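PDB 4DJT: GTP-binding nuclear protein GSP1, which binds GTP and GDP as a Ran-family small GTPase and probably drives protein import into the nucleus and RNA export from it. Local coordinates for residues Y82-V94 and V113-I127. Residues are numbered along the deposited sequence; the frame is centred on the assembly and turned at random.
Sequences YIGASGAILFFDV and VVGNEAPIVVCANKI. Unlike the reference sequence in segment 82-94: L90 (reference Phe). With GDP (guanosine-5'-diphosphate), chain C.
F92 reaches the neighbouring strand with the far end of its ring: CZ comes to 3.5 Å from A124 CB and CE1 approaches A124 CA, while V122 CG1 lies at the ring's edge. Its CG sits between the backbone N and the carbonyl carbon (chi1 70°), which turns the ring across to the low ground over the small A124 side chain. V94 CG1 presses on that same methyl, 3.6 Å from A124 CB. Further along this face the CG2 branch of I120 rests against L90 CB. On the other face C123 is the bump: SG lodges beside I89 CG2 at 3.6 Å, while its CB leans on F91 CD1 and the sulfur stands obliquely over the F91 ring. Strands 87-93 and 120-125 are parallel neighbours in the central sheet of the Ras-like G domain, joined by a crossover through helix 103-114, whose L103 and W106 pack on L90. An unbroken ladder of backbone bonds runs from A88 N–P119 O to V94 N–N125 O. At the helix end V113 CG1 fits between Y82 CB and I83 CG1, the side chains crossing at about a right angle. At the nucleotide end K126, with N125 part of the NKxD motif that reads guanine, passes the base in extended form, CG 3.6 Å from GDP C6. Its NZ forms a salt bridge with D93 OD2 (2.8 Å), meeting the carboxylate from above its plane, and also bonds G21 O; D93 OD1 is held by T95.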
ATOM      1  N   TYR A  82       4.566  -1.262  11.607  1.00 18.73           N
ATOM      2  CA  TYR A  82       4.907  -2.442  10.805  1.00 19.49           C
ATOM      3  C   TYR A  82       4.478  -3.753  11.466  1.00 20.12           C
ATOM      4  O   TYR A  82       4.150  -4.722  10.782  1.00 18.58           O
ATOM      5  CB  TYR A  82       6.392  -2.466  10.510  1.00 19.76           C
ATOM      6  CG  TYR A  82       6.871  -1.278   9.734  1.00 20.32           C
ATOM      7  CD1 TYR A  82       6.364  -0.996   8.474  1.00 19.92           C
ATOM      8  CD2 TYR A  82       7.821  -0.456  10.230  1.00 21.76           C
ATOM      9  CE1 TYR A  82       6.799   0.080   7.750  1.00 20.20           C
ATOM     10  CE2 TYR A  82       8.273   0.638   9.500  1.00 22.49           C
ATOM     11  CZ  TYR A  82       7.759   0.876   8.246  1.00 21.17           C
ATOM     12  OH  TYR A  82       8.187   1.957   7.529  1.00 22.20           O
ATOM     13  N   ILE A  83       4.515  -3.804  12.797  1.00 21.27           N
ATOM     14  CA  ILE A  83       4.351  -5.080  13.509  1.00 22.37           C
ATOM     15  C   ILE A  83       3.046  -5.785  13.146  1.00 21.69           C
ATOM     16  O   ILE A  83       1.987  -5.174  13.099  1.00 20.96           O
ATOM     17  CB  ILE A  83       4.391  -4.891  15.039  1.00 25.04           C
ATOM     18  CG1 ILE A  83       5.820  -4.576  15.482  1.00 25.96           C
ATOM     19  CG2 ILE A  83       3.910  -6.163  15.754  1.00 25.70           C
ATOM     20  CD1 ILE A  83       5.968  -4.275  16.978  1.00 27.51           C
ATOM     21  N   GLY A  84       3.135  -7.072  12.870  1.00 21.25           N
ATOM     22  CA  GLY A  84       1.953  -7.853  12.554  1.00 21.41           C
ATOM     23  C   GLY A  84       1.552  -7.830  11.079  1.00 20.24           C
ATOM     24  O   GLY A  84       0.607  -8.527  10.699  1.00 20.49           O
ATOM     25  N   ALA A  85       2.241  -7.026  10.258  1.00 18.28           N
ATOM     26  CA  ALA A  85       1.943  -6.949   8.810  1.00 17.15           C
ATOM     27  C   ALA A  85       2.265  -8.256   8.130  1.00 17.11           C
ATOM     28  O   ALA A  85       3.313  -8.866   8.407  1.00 17.29           O
ATOM     29  CB  ALA A  85       2.713  -5.824   8.118  1.00 16.17           C
ATOM     30  N   SER A  86       1.380  -8.650   7.216  1.00 16.38           N
ATOM     31  CA  SER A  86       1.606  -9.783   6.335  1.00 16.65           C
ATOM     32  C   SER A  86       2.238  -9.353   5.027  1.00 15.79           C
ATOM     33  O   SER A  86       2.722 -10.205   4.293  1.00 16.68           O
ATOM     34  CB  SER A  86       0.293 -10.515   6.038  1.00 17.58           C
ATOM     35  OG  SER A  86      -0.149 -11.247   7.148  1.00 18.94           O
ATOM     36  N   GLY A  87       2.180  -8.052   4.700  1.00 14.44           N
ATOM     37  CA  GLY A  87       2.667  -7.551   3.428  1.00 13.91           C
ATOM     38  C   GLY A  87       2.712  -6.055   3.423  1.00 13.53           C
ATOM     39  O   GLY A  87       2.258  -5.424   4.386  1.00 13.96           O
ATOM     40  N   ALA A  88       3.267  -5.490   2.347  1.00 12.84           N
ATOM     41  CA  ALA A  88       3.364  -4.049   2.170  1.00 12.30           C
ATOM     42  C   ALA A  88       3.103  -3.711   0.714  1.00 12.19           C
ATOM     43  O   ALA A  88       3.395  -4.519  -0.207  1.00 12.09           O
ATOM     44  CB  ALA A  88       4.734  -3.522   2.609  1.00 12.66           C
ATOM     45  N   ILE A  89       2.544  -2.521   0.490  1.00 12.31           N
ATOM     46  CA  ILE A  89       2.439  -1.929  -0.808  1.00 12.55           C
ATOM     47  C   ILE A  89       3.284  -0.681  -0.752  1.00 12.82           C
ATOM     48  O   ILE A  89       3.058   0.189   0.085  1.00 12.57           O
ATOM     49  CB  ILE A  89       0.970  -1.571  -1.233  1.00 12.60           C
ATOM     50  CG1 ILE A  89       0.082  -2.803  -1.163  1.00 12.82           C
ATOM     51  CG2 ILE A  89       0.945  -1.000  -2.654  1.00 12.85           C
ATOM     52  CD1 ILE A  89      -1.407  -2.535  -1.379  1.00 13.21           C
ATOM     53  N   LEU A  90       4.327  -0.652  -1.574  1.00 12.79           N
ATOM     54  CA  LEU A  90       5.340   0.398  -1.513  1.00 13.76           C
ATOM     55  C   LEU A  90       5.233   1.247  -2.752  1.00 14.34           C
ATOM     56  O   LEU A  90       5.299   0.733  -3.870  1.00 14.76           O
ATOM     57  CB  LEU A  90       6.745  -0.247  -1.377  1.00 14.04           C
ATOM     58  CG  LEU A  90       7.952   0.695  -1.493  1.00 14.78           C
ATOM     59  CD1 LEU A  90       7.950   1.766  -0.411  1.00 14.71           C
ATOM     60  CD2 LEU A  90       9.244  -0.125  -1.457  1.00 15.67           C
ATOM     61  N   PHE A  91       4.966   2.547  -2.572  1.00 15.34           N
ATOM     62  CA  PHE A  91       4.693   3.428  -3.685  1.00 16.25           C
ATOM     63  C   PHE A  91       5.870   4.348  -3.932  1.00 17.89           C
ATOM     64  O   PHE A  91       6.556   4.759  -2.992  1.00 17.07           O
ATOM     65  CB  PHE A  91       3.524   4.344  -3.366  1.00 17.13           C
ATOM     66  CG  PHE A  91       2.231   3.627  -3.129  1.00 17.74           C
ATOM     67  CD1 PHE A  91       1.260   3.611  -4.087  1.00 20.18           C
ATOM     68  CD2 PHE A  91       1.984   3.016  -1.915  1.00 19.25           C
ATOM     69  CE1 PHE A  91       0.047   2.929  -3.875  1.00 19.84           C
ATOM     70  CE2 PHE A  91       0.789   2.350  -1.684  1.00 20.27           C
ATOM     71  CZ  PHE A  91      -0.176   2.314  -2.669  1.00 19.44           C
ATOM     72  N   PHE A  92       6.026   4.737  -5.187  1.00 18.72           N
ATOM     73  CA  PHE A  92       6.761   5.946  -5.502  1.00 20.77           C
ATOM     74  C   PHE A  92       5.987   6.772  -6.518  1.00 21.98           C
ATOM     75  O   PHE A  92       5.019   6.325  -7.099  1.00 20.53           O
ATOM     76  CB  PHE A  92       8.193   5.620  -5.972  1.00 22.62           C
ATOM     77  CG  PHE A  92       8.260   4.963  -7.323  1.00 24.18           C
ATOM     78  CD1 PHE A  92       7.962   3.612  -7.474  1.00 23.18           C
ATOM     79  CD2 PHE A  92       8.655   5.685  -8.444  1.00 27.13           C
ATOM     80  CE1 PHE A  92       7.996   3.009  -8.705  1.00 25.15           C
ATOM     81  CE2 PHE A  92       8.714   5.074  -9.691  1.00 26.79           C
ATOM     82  CZ  PHE A  92       8.369   3.740  -9.819  1.00 26.92           C
ATOM     83  N   ASP A  93       6.447   8.000  -6.698  1.00 25.29           N
ATOM     84  CA  ASP A  93       5.903   8.947  -7.639  1.00 26.32           C
ATOM     85  C   ASP A  93       6.831   8.933  -8.853  1.00 29.33           C
ATOM     86  O   ASP A  93       8.031   9.261  -8.730  1.00 30.47           O
ATOM     87  CB  ASP A  93       5.922  10.310  -6.953  1.00 26.91           C
ATOM     88  CG  ASP A  93       5.408  11.453  -7.825  1.00 28.38           C
ATOM     89  OD1 ASP A  93       5.334  11.321  -9.067  1.00 29.27           O
ATOM     90  OD2 ASP A  93       5.113  12.515  -7.228  1.00 29.02           O
ATOM     91  N   VAL A  94       6.299   8.541 -10.007  1.00 29.25           N
ATOM     92  CA  VAL A  94       7.107   8.382 -11.215  1.00 31.90           C
ATOM     93  C   VAL A  94       7.674   9.706 -11.710  1.00 35.06           C
ATOM     94  O   VAL A  94       8.540   9.721 -12.601  1.00 38.42           O
ATOM     95  CB  VAL A  94       6.310   7.758 -12.386  1.00 31.78           C
ATOM     96  CG1 VAL A  94       5.894   6.352 -12.062  1.00 29.88           C
ATOM     97  CG2 VAL A  94       5.118   8.622 -12.773  1.00 31.69           C
ATOM     98  N   VAL A 113      11.560  -4.902  10.629  1.00 23.51           N
ATOM     99  CA  VAL A 113      10.529  -5.308  11.578  1.00 23.78           C
ATOM    100  C   VAL A 113       9.794  -6.637  11.250  1.00 22.68           C
ATOM    101  O   VAL A 113       9.548  -7.426  12.157  1.00 23.54           O
ATOM    102  CB  VAL A 113       9.487  -4.151  11.776  1.00 23.58           C
ATOM    103  CG1 VAL A 113       8.387  -4.574  12.739  1.00 24.26           C
ATOM    104  CG2 VAL A 113      10.171  -2.907  12.289  1.00 23.69           C
ATOM    105  N   VAL A 114       9.459  -6.903   9.987  1.00 21.75           N
ATOM    106  CA  VAL A 114       8.573  -8.012   9.591  0.50 21.56           C
ATOM    107  C   VAL A 114       9.344  -9.210   9.009  1.00 22.07           C
ATOM    108  O   VAL A 114       8.804 -10.293   8.899  1.00 21.90           O
ATOM    109  CB  VAL A 114       7.543  -7.517   8.545  0.50 20.46           C
ATOM    110  CG1 VAL A 114       6.518  -8.590   8.204  0.50 20.31           C
ATOM    111  CG2 VAL A 114       6.850  -6.247   9.048  0.50 20.41           C
ATOM    112  N   GLY A 115      10.602  -8.973   8.602  1.00 23.12           N
ATOM    113  CA  GLY A 115      11.430 -10.006   7.976  1.00 23.89           C
ATOM    114  C   GLY A 115      11.367  -9.945   6.457  1.00 24.06           C
ATOM    115  O   GLY A 115      10.613  -9.149   5.889  1.00 22.55           O
ATOM    116  N   ASN A 116      12.122 -10.828   5.817  1.00 24.50           N
ATOM    117  CA  ASN A 116      12.369 -10.782   4.387  1.00 26.13           C
ATOM    118  C   ASN A 116      11.460 -11.690   3.584  1.00 25.68           C
ATOM    119  O   ASN A 116      11.641 -11.802   2.381  1.00 27.52           O
ATOM    120  CB  ASN A 116      13.815 -11.231   4.079  1.00 29.14           C
ATOM    121  CG  ASN A 116      14.848 -10.530   4.925  1.00 31.51           C
ATOM    122  OD1 ASN A 116      14.684  -9.371   5.292  1.00 32.86           O
ATOM    123  ND2 ASN A 116      15.943 -11.252   5.248  1.00 34.43           N
ATOM    124  N   GLU A 117      10.526 -12.377   4.216  1.00 26.18           N
ATOM    125  CA  GLU A 117       9.614 -13.268   3.471  1.00 26.63           C
ATOM    126  C   GLU A 117       8.302 -12.587   3.047  1.00 23.33           C
ATOM    127  O   GLU A 117       7.745 -12.911   2.000  1.00 21.91           O
ATOM    128  CB  GLU A 117       9.256 -14.491   4.283  1.00 31.11           C
ATOM    129  CG  GLU A 117      10.405 -15.446   4.537  1.00 36.09           C
ATOM    130  CD  GLU A 117       9.921 -16.659   5.266  1.00 42.05           C
ATOM    131  OE1 GLU A 117      10.192 -16.757   6.488  1.00 45.69           O
ATOM    132  OE2 GLU A 117       9.194 -17.476   4.626  1.00 46.24           O
ATOM    133  N   ALA A 118       7.816 -11.679   3.879  1.00 21.75           N
ATOM    134  CA  ALA A 118       6.545 -10.982   3.608  1.00 20.29           C
ATOM    135  C   ALA A 118       6.559 -10.245   2.281  1.00 19.37           C
ATOM    136  O   ALA A 118       7.476  -9.453   2.001  1.00 19.97           O
ATOM    137  CB  ALA A 118       6.215 -10.028   4.750  1.00 20.69           C
ATOM    138  N   PRO A 119       5.534 -10.463   1.460  1.00 18.37           N
ATOM    139  CA  PRO A 119       5.553  -9.877   0.138  1.00 18.00           C
ATOM    140  C   PRO A 119       5.490  -8.358   0.172  1.00 17.18           C
ATOM    141  O   PRO A 119       4.713  -7.764   0.971  1.00 16.62           O
ATOM    142  CB  PRO A 119       4.287 -10.421  -0.513  1.00 18.33           C
ATOM    143  CG  PRO A 119       3.418 -10.845   0.612  1.00 18.85           C
ATOM    144  CD  PRO A 119       4.379 -11.369   1.636  1.00 18.65           C
ATOM    145  N   ILE A 120       6.280  -7.743  -0.701  1.00 16.84           N
ATOM    146  CA  ILE A 120       6.236  -6.321  -0.932  1.00 15.96           C
ATOM    147  C   ILE A 120       5.863  -6.086  -2.401  1.00 15.86           C
ATOM    148  O   ILE A 120       6.501  -6.625  -3.282  1.00 15.31           O
ATOM    149  CB  ILE A 120       7.598  -5.661  -0.642  1.00 16.97           C
ATOM    150  CG1 ILE A 120       8.083  -5.959   0.782  1.00 18.24           C
ATOM    151  CG2 ILE A 120       7.522  -4.169  -0.857  1.00 17.24           C
ATOM    152  CD1 ILE A 120       9.404  -5.285   1.120  1.00 18.77           C
ATOM    153  N   VAL A 121       4.796  -5.321  -2.652  1.00 14.40           N
ATOM    154  CA  VAL A 121       4.363  -5.016  -4.006  1.00 14.53           C
ATOM    155  C   VAL A 121       4.769  -3.597  -4.242  1.00 15.01           C
ATOM    156  O   VAL A 121       4.557  -2.743  -3.372  1.00 13.73           O
ATOM    157  CB  VAL A 121       2.840  -5.164  -4.148  1.00 14.78           C
ATOM    158  CG1 VAL A 121       2.349  -4.575  -5.445  1.00 15.20           C
ATOM    159  CG2 VAL A 121       2.438  -6.649  -4.028  1.00 15.04           C
ATOM    160  N   VAL A 122       5.393  -3.345  -5.392  1.00 15.07           N
ATOM    161  CA  VAL A 122       5.863  -2.001  -5.717  1.00 15.72           C
ATOM    162  C   VAL A 122       4.919  -1.387  -6.723  1.00 16.04           C
ATOM    163  O   VAL A 122       4.615  -1.999  -7.733  1.00 17.72           O
ATOM    164  CB  VAL A 122       7.314  -1.995  -6.258  1.00 16.06           C
ATOM    165  CG1 VAL A 122       7.708  -0.588  -6.732  1.00 17.48           C
ATOM    166  CG2 VAL A 122       8.270  -2.468  -5.173  1.00 17.06           C
ATOM    167  N   CYS A 123       4.450  -0.166  -6.420  1.00 16.43           N
ATOM    168  CA  CYS A 123       3.570   0.592  -7.306  1.00 16.83           C
ATOM    169  C   CYS A 123       4.186   1.905  -7.759  1.00 17.35           C
ATOM    170  O   CYS A 123       4.510   2.758  -6.956  1.00 16.73           O
ATOM    171  CB  CYS A 123       2.230   0.930  -6.623  1.00 16.92           C
ATOM    172  SG  CYS A 123       1.268  -0.544  -6.218  1.00 17.91           S
ATOM    173  N   ALA A 124       4.332   2.018  -9.070  1.00 18.05           N
ATOM    174  CA  ALA A 124       4.643   3.248  -9.739  1.00 19.27           C
ATOM    175  C   ALA A 124       3.372   4.072  -9.851  1.00 18.93           C
ATOM    176  O   ALA A 124       2.519   3.793 -10.704  1.00 19.35           O
ATOM    177  CB  ALA A 124       5.192   2.929 -11.142  1.00 19.65           C
ATOM    178  N   ASN A 125       3.259   5.117  -9.031  1.00 19.15           N
ATOM    179  CA  ASN A 125       2.043   5.919  -9.009  1.00 18.84           C
ATOM    180  C   ASN A 125       2.165   7.236  -9.803  1.00 20.40           C
ATOM    181  O   ASN A 125       3.274   7.730 -10.048  1.00 21.73           O
ATOM    182  CB  ASN A 125       1.622   6.195  -7.559  1.00 18.09           C
ATOM    183  CG  ASN A 125       0.253   6.848  -7.460  1.00 18.46           C
ATOM    184  OD1 ASN A 125      -0.676   6.446  -8.168  1.00 18.67           O
ATOM    185  ND2 ASN A 125       0.095   7.815  -6.503  1.00 17.40           N
ATOM    186  N   LYS A 126       1.009   7.768 -10.189  1.00 20.62           N
ATOM    187  CA  LYS A 126       0.899   9.062 -10.893  1.00 23.85           C
ATOM    188  C   LYS A 126       1.309   8.900 -12.342  1.00 26.28           C
ATOM    189  O   LYS A 126       1.751   9.877 -12.981  1.00 28.73           O
ATOM    190  CB  LYS A 126       1.741  10.141 -10.225  1.00 22.79           C
ATOM    191  CG  LYS A 126       1.430  10.352  -8.764  1.00 22.40           C
ATOM    192  CD  LYS A 126       1.928  11.679  -8.268  1.00 22.94           C
ATOM    193  CE  LYS A 126       1.830  11.821  -6.764  1.00 21.67           C
ATOM    194  NZ  LYS A 126       2.507  13.052  -6.244  1.00 22.94           N
ATOM    195  N   ILE A 127       1.133   7.685 -12.889  1.00 27.95           N
ATOM    196  CA  ILE A 127       1.436   7.465 -14.323  1.00 31.23           C
ATOM    197  C   ILE A 127       0.568   8.332 -15.209  1.00 33.51           C
ATOM    198  O   ILE A 127       0.796   8.389 -16.415  1.00 35.84           O
ATOM    199  CB  ILE A 127       1.247   5.998 -14.783  1.00 31.40           C
ATOM    200  CG1 ILE A 127      -0.230   5.557 -14.611  1.00 31.25           C
ATOM    201  CG2 ILE A 127       2.225   5.098 -14.043  1.00 31.50           C
ATOM    202  CD1 ILE A 127      -0.511   4.161 -15.114  1.00 32.99           C
TER
HETATM  203  PB  GDP C 301       0.888  10.501   0.510  1.00 13.64           P
HETATM  204  O1B GDP C 301      -0.274   9.943   1.348  1.00 11.67           O
HETATM  205  O2B GDP C 301       1.804   9.443  -0.084  1.00 12.83           O
HETATM  206  O3B GDP C 301       1.588  11.665   1.206  1.00 13.09           O
HETATM  207  O3A GDP C 301       0.271  11.248  -0.784  1.00 13.89           O
HETATM  208  PA  GDP C 301      -1.185  11.862  -0.992  1.00 15.68           P
HETATM  209  O1A GDP C 301      -2.225  10.798  -1.279  1.00 14.46           O
HETATM  210  O2A GDP C 301      -1.432  12.836   0.116  1.00 15.43           O
HETATM  211  O5' GDP C 301      -1.067  12.662  -2.354  1.00 16.12           O
HETATM  212  C5' GDP C 301      -0.023  13.646  -2.483  1.00 17.59           C
HETATM  213  C4' GDP C 301      -0.386  14.549  -3.647  1.00 19.44           C
HETATM  214  O4' GDP C 301      -0.288  13.812  -4.849  1.00 19.89           O
HETATM  215  C3' GDP C 301      -1.810  15.034  -3.585  1.00 21.72           C
HETATM  216  O3' GDP C 301      -1.853  16.338  -4.128  1.00 26.15           O
HETATM  217  C2' GDP C 301      -2.586  14.134  -4.495  1.00 22.20           C
HETATM  218  O2' GDP C 301      -3.729  14.747  -5.124  1.00 24.27           O
HETATM  219  C1' GDP C 301      -1.521  13.780  -5.508  1.00 21.20           C
HETATM  220  N9  GDP C 301      -1.730  12.445  -6.048  1.00 24.06           N
HETATM  221  C8  GDP C 301      -1.826  11.266  -5.394  1.00 22.34           C
HETATM  222  N7  GDP C 301      -2.039  10.263  -6.284  1.00 21.61           N
HETATM  223  C5  GDP C 301      -2.008  10.791  -7.506  1.00 22.48           C
HETATM  224  C6  GDP C 301      -2.147  10.298  -8.887  1.00 24.90           C
HETATM  225  O6  GDP C 301      -2.324   9.071  -9.149  1.00 20.98           O
HETATM  226  N1  GDP C 301      -2.067  11.209  -9.880  1.00 25.48           N
HETATM  227  C2  GDP C 301      -1.876  12.536  -9.637  1.00 28.50           C
HETATM  228  N2  GDP C 301      -1.809  13.396 -10.655  1.00 31.66           N
HETATM  229  N3  GDP C 301      -1.748  13.048  -8.398  1.00 27.42           N
HETATM  230  C4  GDP C 301      -1.811  12.225  -7.336  1.00 25.43           C